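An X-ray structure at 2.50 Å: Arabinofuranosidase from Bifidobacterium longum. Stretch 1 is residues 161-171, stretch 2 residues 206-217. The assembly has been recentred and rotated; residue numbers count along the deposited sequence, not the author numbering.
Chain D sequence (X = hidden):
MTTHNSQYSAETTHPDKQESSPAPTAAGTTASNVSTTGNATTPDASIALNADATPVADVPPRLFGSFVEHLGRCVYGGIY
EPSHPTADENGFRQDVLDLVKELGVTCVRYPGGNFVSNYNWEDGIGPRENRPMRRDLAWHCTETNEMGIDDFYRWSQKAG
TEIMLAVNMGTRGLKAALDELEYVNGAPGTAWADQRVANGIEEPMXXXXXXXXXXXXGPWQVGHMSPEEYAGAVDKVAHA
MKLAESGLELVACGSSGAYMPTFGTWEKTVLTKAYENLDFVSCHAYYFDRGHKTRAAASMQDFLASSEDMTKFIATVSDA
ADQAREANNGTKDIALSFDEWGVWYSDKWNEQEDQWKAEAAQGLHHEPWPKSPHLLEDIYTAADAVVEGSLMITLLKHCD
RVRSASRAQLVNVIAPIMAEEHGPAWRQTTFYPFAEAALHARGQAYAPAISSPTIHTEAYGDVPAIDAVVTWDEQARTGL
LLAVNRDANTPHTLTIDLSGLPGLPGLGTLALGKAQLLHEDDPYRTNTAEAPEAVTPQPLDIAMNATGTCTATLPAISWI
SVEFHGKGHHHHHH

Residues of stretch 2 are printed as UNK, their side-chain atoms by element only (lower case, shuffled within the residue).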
# COMPACT_ATOMS: atom_id res chain seq x y z
N THR D 161 10.99 28.60 -18.54
CA THR D 161 11.63 27.63 -17.66
C THR D 161 11.10 26.22 -17.89
O THR D 161 9.93 26.04 -18.22
CB THR D 161 11.44 27.99 -16.17
OG1 THR D 161 10.06 28.27 -15.91
CG2 THR D 161 12.27 29.21 -15.79
N GLU D 162 11.98 25.24 -17.72
CA GLU D 162 11.62 23.83 -17.72
C GLU D 162 10.91 23.48 -16.41
O GLU D 162 11.14 24.12 -15.38
CB GLU D 162 12.91 23.01 -17.86
CG GLU D 162 12.74 21.50 -18.04
CD GLU D 162 14.08 20.77 -18.09
OE1 GLU D 162 15.14 21.45 -18.11
OE2 GLU D 162 14.08 19.52 -18.11
N ILE D 163 10.05 22.47 -16.45
CA ILE D 163 9.33 22.00 -15.25
C ILE D 163 9.93 20.72 -14.70
O ILE D 163 10.18 19.77 -15.44
CB ILE D 163 7.81 21.78 -15.52
CG1 ILE D 163 7.15 23.08 -15.98
CG2 ILE D 163 7.11 21.24 -14.27
CD1 ILE D 163 5.74 22.90 -16.50
N MET D 164 10.15 20.70 -13.39
CA MET D 164 10.57 19.50 -12.68
C MET D 164 9.41 19.04 -11.78
O MET D 164 9.21 19.58 -10.68
CB MET D 164 11.83 19.76 -11.87
CG MET D 164 12.57 18.51 -11.43
SD MET D 164 13.72 18.82 -10.07
CE MET D 164 14.96 19.84 -10.87
N LEU D 165 8.64 18.07 -12.26
CA LEU D 165 7.39 17.70 -11.61
C LEU D 165 7.56 16.61 -10.56
O LEU D 165 8.05 15.53 -10.86
CB LEU D 165 6.33 17.30 -12.64
CG LEU D 165 4.86 17.24 -12.21
CD1 LEU D 165 4.43 18.47 -11.42
CD2 LEU D 165 3.97 17.05 -13.43
N ALA D 166 7.15 16.92 -9.34
CA ALA D 166 7.18 15.97 -8.24
C ALA D 166 5.81 15.34 -8.06
O ALA D 166 4.79 16.03 -8.12
CB ALA D 166 7.62 16.65 -6.96
N VAL D 167 5.78 14.02 -7.85
CA VAL D 167 4.53 13.30 -7.62
C VAL D 167 4.40 12.82 -6.18
O VAL D 167 5.41 12.57 -5.51
CB VAL D 167 4.34 12.10 -8.60
CG1 VAL D 167 4.03 12.60 -10.01
CG2 VAL D 167 5.55 11.17 -8.59
N ASN D 168 3.16 12.71 -5.71
CA ASN D 168 2.85 12.22 -4.37
C ASN D 168 3.31 10.77 -4.20
O ASN D 168 2.94 9.89 -4.99
CB ASN D 168 1.34 12.33 -4.12
CG ASN D 168 0.94 12.03 -2.68
OD1 ASN D 168 1.59 11.26 -1.97
ND2 ASN D 168 -0.15 12.64 -2.23
N MET D 169 4.13 10.53 -3.18
CA MET D 169 4.48 9.17 -2.77
C MET D 169 4.14 8.96 -1.29
O MET D 169 4.46 7.92 -0.72
CB MET D 169 5.95 8.87 -3.05
CG MET D 169 6.31 8.76 -4.53
SD MET D 169 5.63 7.31 -5.39
CE MET D 169 6.50 5.99 -4.53
N GLY D 170 3.47 9.95 -0.70
CA GLY D 170 3.02 9.88 0.69
C GLY D 170 1.66 9.22 0.84
O GLY D 170 1.58 8.07 1.26
N THR D 171 0.60 9.96 0.50
CA THR D 171 -0.76 9.43 0.57
C THR D 171 -1.11 8.62 -0.68
O THR D 171 -1.99 7.76 -0.65
CB THR D 171 -1.84 10.54 0.79
OG1 THR D 171 -1.83 11.46 -0.30
CG2 THR D 171 -1.59 11.30 2.09
N UNK D 206 5.48 18.01 -22.35
CA UNK D 206 6.88 17.57 -22.47
C UNK D 206 7.69 17.80 -21.20
O UNK D 206 8.72 18.49 -21.21
o UNK D 206 6.27 16.74 -25.07
c UNK D 206 7.56 18.22 -23.69
o UNK D 206 7.14 18.54 -26.00
c UNK D 206 6.94 17.80 -25.01
N UNK D 207 7.21 17.23 -20.10
CA UNK D 207 7.94 17.26 -18.84
C UNK D 207 8.88 16.05 -18.77
O UNK D 207 8.43 14.90 -18.70
c UNK D 207 7.77 17.28 -16.31
c UNK D 207 5.07 18.79 -16.68
c UNK D 207 6.16 18.64 -17.72
c UNK D 207 6.99 17.35 -17.63
N UNK D 208 10.18 16.33 -18.82
CA UNK D 208 11.23 15.31 -18.82
C UNK D 208 11.62 14.85 -17.42
O UNK D 208 11.66 13.65 -17.14
c UNK D 208 12.49 15.85 -19.51
n UNK D 208 15.72 15.85 -23.26
c UNK D 208 14.40 15.35 -22.80
c UNK D 208 12.69 15.41 -20.94
c UNK D 208 13.99 16.01 -21.49
N UNK D 209 11.90 15.81 -16.55
CA UNK D 209 12.45 15.53 -15.22
C UNK D 209 11.35 15.43 -14.17
O UNK D 209 10.56 16.36 -13.98
c UNK D 209 13.48 16.60 -14.85
s UNK D 209 15.82 17.36 -13.66
c UNK D 209 14.47 16.18 -13.78
c UNK D 209 16.66 16.77 -12.19
N UNK D 210 11.31 14.29 -13.49
CA UNK D 210 10.29 13.99 -12.49
C UNK D 210 10.91 13.58 -11.16
O UNK D 210 11.86 12.79 -11.13
c UNK D 210 6.09 13.27 -13.20
c UNK D 210 9.37 12.86 -12.97
n UNK D 210 7.87 13.67 -16.26
c UNK D 210 6.73 13.65 -15.51
c UNK D 210 5.40 13.86 -15.89
c UNK D 210 4.44 13.77 -14.91
c UNK D 210 8.94 13.39 -15.44
c UNK D 210 8.52 13.20 -14.16
c UNK D 210 7.09 13.35 -14.18
c UNK D 210 4.78 13.48 -13.58
N UNK D 211 10.36 14.09 -10.07
CA UNK D 211 10.77 13.69 -8.73
C UNK D 211 9.78 12.68 -8.14
O UNK D 211 8.61 13.01 -7.92
s UNK D 211 12.16 16.07 -8.36
c UNK D 211 10.91 14.90 -7.81
N UNK D 212 10.26 11.47 -7.90
CA UNK D 212 9.42 10.41 -7.35
C UNK D 212 9.35 10.55 -5.83
O UNK D 212 10.17 9.99 -5.09
c UNK D 212 11.07 7.92 -9.79
c UNK D 212 10.11 8.97 -9.31
c UNK D 212 8.94 7.93 -7.36
c UNK D 212 9.92 9.01 -7.79
N UNK D 213 8.37 11.33 -5.38
CA UNK D 213 8.18 11.61 -3.97
C UNK D 213 9.03 12.75 -3.47
O UNK D 213 9.84 13.31 -4.22
N UNK D 214 8.85 13.10 -2.20
CA UNK D 214 9.62 14.14 -1.54
C UNK D 214 10.05 13.73 -0.14
O UNK D 214 9.24 13.20 0.63
o UNK D 214 10.43 17.19 -1.42
c UNK D 214 8.81 15.43 -1.46
n UNK D 214 9.31 16.78 0.48
c UNK D 214 9.59 16.55 -0.80
N UNK D 215 11.32 13.98 0.18
CA UNK D 215 11.89 13.80 1.52
C UNK D 215 11.27 12.63 2.30
O UNK D 215 10.87 12.78 3.45
c UNK D 215 12.60 17.49 2.68
c UNK D 215 11.78 15.10 2.33
o UNK D 215 11.48 17.86 3.11
c UNK D 215 12.68 16.23 1.82
o UNK D 215 13.65 18.11 2.92
N UNK D 216 11.22 11.47 1.65
CA UNK D 216 10.55 10.29 2.22
C UNK D 216 11.27 9.69 3.43
O UNK D 216 10.72 8.82 4.11
c UNK D 216 9.40 9.70 0.01
s UNK D 216 7.75 10.18 0.57
c UNK D 216 10.32 9.24 1.13
c UNK D 216 7.07 8.58 1.02
N UNK D 217 12.49 10.16 3.70
CA UNK D 217 13.27 9.72 4.86
C UNK D 217 12.96 10.55 6.10
O UNK D 217 13.17 10.08 7.23
o UNK D 217 14.52 12.03 3.80
o UNK D 217 16.46 11.46 4.65
c UNK D 217 15.29 11.19 4.32
c UNK D 217 14.78 9.77 4.55
O HOH W 1 6.00 12.58 -1.28

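Position 206 has four side-chain atoms: two carbons, the second carrying two oxygens. They are out of reach of stretch 1. A carboxylate this short is Asp206.

Position 207 has four carbons, forked at the first, with one arm two carbons long. They point toward stretch 1 and reach Ile163 and Leu165. That is isoleucine, Ile207. Its CD1 lies 4.0 Å from Ile163 CG2 and 3.8 Å from Leu165 CD2.

Position 208 has four carbons in a row ending in nitrogen. Its CB is 4.2 Å from Glu162 OE2, but the end of the chain leads away, so no charge pairing forms here. This is Lys208.

Position 209 carries an unbranched chain of two carbons, a sulfur and a carbon. The last carbon meets the side chain of Met164. The thioether identifies Met209. Its CE is 3.7 Å from Met164 CE. Its backbone O accepts a hydrogen bond from Leu165 N at 3.1 Å.

Position 210 has one carbon, then fused five- and six-membered rings holding eight carbons and one nitrogen. The rings touch Leu165 and Val167. Only an indole fits: Trp210. Leu165 CB sits over the face of the six-membered ring, 4.2 Å from its centroid, a CH-pi contact. Val167 CG1 lies at the ring edge, 3.8 Å from Trp210 CZ3. The ring nitrogen is not left bare, since Trp210 NE1 donates to Ile207 O at 2.8 Å.

Position 211 has one carbon and one sulfur. The sulfur touches Met164 and the carbon Ala166. This is Cys211. Its SG is 3.6 Å from Met164 SD, and its CB is 3.8 Å from Ala166 CB. The CA atoms of Ala166 and Cys211 are 4.3 Å apart here.

Position 212 again has four carbons forked at the first, one arm two carbons long. They touch Met169. It is Ile212. Its CG2 is 3.9 Å from Met169 SD.

Position 213 has no side-chain atoms, so it is Gly213. Its phi of 85° favours glycine. An ideal CB would lie 2.9 Å from Met169 CB, a clash.

Position 214 has two carbons, the second carrying one oxygen and one nitrogen. They make no contact with stretch 1. This amide is Asn214. A water accepts from Asn214 N at 3.0 Å and, weakly, from Met169 N at 3.4 Å.

Position 215 has three carbons, the third carrying two oxygens. They do not reach stretch 1. This is Glu215.

Position 216 has two carbons, a sulfur and a carbon, unbranched. The last carbon touches Met169. It is Met216. Its CE is 3.2 Å from Met169 O.

Position 217 has two carbons, the second carrying two oxygens, out of reach of stretch 1. It is Asp217.

The contact is a pair of parallel strands. Cys211 N donates to Leu165 O at 2.8 Å, and Val167 N to Cys211 O at 3.0 Å. A weak bond from Gly213 N to Val167 O, 3.2 Å, continues the ladder past the strand. Met164, Ala166 and Cys211 share one face of the sheet. Leu165, Val167, Trp210 and Ile212 share the other. Apolar packing on both faces supports the backbone bonds, and 828 Å² is buried in total.

Stretch 2, residues 206-217: DIKMWCIGNEMD
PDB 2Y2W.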